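Local coordinates for glutathione S-transferase-like protein (Methylobacillus flagellatus, PDB 4GLT) that binds glutathione and probably acts as a glutathione S-transferase-like transferase, at residues Gly133-Pro136 and Glu137-Asp141. Residues are numbered along the deposited sequence; the frame is centred on the assembly and turned at random.
Sequences GRRP and EGMQD
Arg135 reaches round the turn to the backbone of Met139, its NE donating a hydrogen bond of 2.7 Å to Met139 O. NE sits nearly in line with the carbonyl bond (C=O...N angle 161°), its N-H points fairly straight at the oxygen, and the acceptor lies close to the guanidinium plane, at its edge. NH2 of Arg135 adds a weak second bond to the same Met139 O at 3.3 Å, so the oxygen is held mainly by NE. The side chain starts beside the carbonyl, and a bend at chi3 (44°) keeps NE and NH2 on it. Arginine suits this place because its flat, many-donor head can serve the carbonyl and still offer N-H groups to another partner: NH2 also forms a salt bridge with Glu132 of the second subunit. Replacing Arg135 by an alanine is likely to deprive Met139 O of both side-chain donors and to remove that intersubunit salt bridge.

Apolar packing lies beside this polar grip. Met139, at the centre of an inverse gamma turn, lays its flexible chain against the Pro136 ring, CG lying 3.8 Å from Pro136 CB; the rigid proline offers a compact hydrocarbon surface. The methionine's CB also sits 3.7 Å from Arg135 NH2, the two side chains crossing at about a right angle.

Gln140, extended with CG anti to its backbone N (chi1 -175°), is long enough to span the turn and carries its amide back to Gly133, whose lack of a side chain lets OE1 come within 3.3 Å of Gly133 CA.

This surface loop, partly covered by the second subunit, joins helix 106-133 to helix 142-162 in the C-terminal, all-helical part of the GST fold. Asp141 is the N-cap of the second helix, its OD1 accepting from the backbone N of Ala143 and Val144, while Arg135 and Met139 also pack against the second subunit at the dimer interface.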
loop_
_atom_site.group_PDB
_atom_site.type_symbol
_atom_site.label_atom_id
_atom_site.label_comp_id
_atom_site.label_asym_id
_atom_site.label_seq_id
_atom_site.Cartn_x
_atom_site.Cartn_y
_atom_site.Cartn_z
ATOM N N GLY A 133 -10.385 16.912 -8.249
ATOM C CA GLY A 133 -11.115 17.663 -9.252
ATOM C C GLY A 133 -12.597 17.358 -9.234
ATOM O O GLY A 133 -13.397 18.091 -9.817
ATOM N N ARG A 134 -12.967 16.273 -8.563
ATOM C CA ARG A 134 -14.354 15.840 -8.531
ATOM C C ARG A 134 -15.099 16.368 -7.319
ATOM O O ARG A 134 -16.284 16.080 -7.143
ATOM C CB ARG A 134 -14.450 14.322 -8.523
ATOM C CG ARG A 134 -14.102 13.646 -9.829
ATOM C CD ARG A 134 -14.866 12.341 -9.917
ATOM N NE ARG A 134 -14.546 11.572 -11.111
ATOM C CZ ARG A 134 -14.150 10.306 -11.087
ATOM N NH1 ARG A 134 -14.032 9.671 -9.925
ATOM N NH2 ARG A 134 -13.885 9.676 -12.224
ATOM N N ARG A 135 -14.408 17.125 -6.477
ATOM C CA ARG A 135 -15.034 17.664 -5.278
ATOM C C ARG A 135 -16.088 18.700 -5.669
ATOM O O ARG A 135 -16.035 19.247 -6.769
ATOM C CB ARG A 135 -13.961 18.236 -4.350
ATOM C CG ARG A 135 -12.929 17.182 -3.934
ATOM C CD ARG A 135 -11.827 17.754 -3.056
ATOM N NE ARG A 135 -12.372 18.629 -2.030
ATOM C CZ ARG A 135 -12.683 18.245 -0.794
ATOM N NH1 ARG A 135 -12.487 16.991 -0.408
ATOM N NH2 ARG A 135 -13.187 19.121 0.061
ATOM N N PRO A 136 -17.074 18.950 -4.787
ATOM C CA PRO A 136 -18.074 19.968 -5.106
ATOM C C PRO A 136 -17.415 21.274 -5.549
ATOM O O PRO A 136 -16.292 21.579 -5.131
ATOM C CB PRO A 136 -18.822 20.151 -3.787
ATOM C CG PRO A 136 -18.693 18.827 -3.112
ATOM C CD PRO A 136 -17.338 18.298 -3.492
ATOM N N GLU A 137 -18.116 22.036 -6.385
ATOM C CA GLU A 137 -17.511 23.175 -7.073
ATOM C C GLU A 137 -16.845 24.188 -6.139
ATOM O O GLU A 137 -15.782 24.724 -6.458
ATOM C CB GLU A 137 -18.520 23.844 -8.013
ATOM C CG GLU A 137 -18.912 22.967 -9.198
ATOM C CD GLU A 137 -19.776 23.690 -10.218
ATOM O OE1 GLU A 137 -19.929 24.924 -10.111
ATOM O OE2 GLU A 137 -20.303 23.024 -11.133
ATOM N N GLY A 138 -17.460 24.436 -4.987
ATOM C CA GLY A 138 -16.886 25.333 -3.986
ATOM C C GLY A 138 -15.600 24.788 -3.351
ATOM O O GLY A 138 -14.563 25.456 -3.355
ATOM N N MET A 139 -15.670 23.574 -2.809
ATOM C CA MET A 139 -14.570 23.023 -2.016
ATOM C C MET A 139 -13.542 22.225 -2.820
ATOM O O MET A 139 -13.427 21.014 -2.661
ATOM C CB MET A 139 -15.113 22.196 -0.842
ATOM C CG MET A 139 -16.268 21.272 -1.193
ATOM S SD MET A 139 -17.637 21.406 -0.016
ATOM C CE MET A 139 -18.653 20.022 -0.532
ATOM N N GLN A 140 -12.774 22.918 -3.653
ATOM C CA GLN A 140 -11.776 22.275 -4.499
ATOM C C GLN A 140 -10.473 23.075 -4.518
ATOM O O GLN A 140 -10.479 24.279 -4.770
ATOM C CB GLN A 140 -12.333 22.133 -5.909
ATOM C CG GLN A 140 -11.445 21.366 -6.868
ATOM C CD GLN A 140 -12.128 21.164 -8.203
ATOM O OE1 GLN A 140 -11.474 20.956 -9.228
ATOM N NE2 GLN A 140 -13.459 21.235 -8.198
ATOM N N ASP A 141 -9.352 22.399 -4.272
ATOM C CA ASP A 141 -8.097 23.090 -3.984
ATOM C C ASP A 141 -6.972 22.846 -4.994
ATOM O O ASP A 141 -6.345 21.794 -4.999
ATOM C CB ASP A 141 -7.622 22.735 -2.572
ATOM C CG ASP A 141 -6.250 23.301 -2.254
ATOM O OD1 ASP A 141 -5.520 23.686 -3.199
ATOM O OD2 ASP A 141 -5.906 23.356 -1.054
#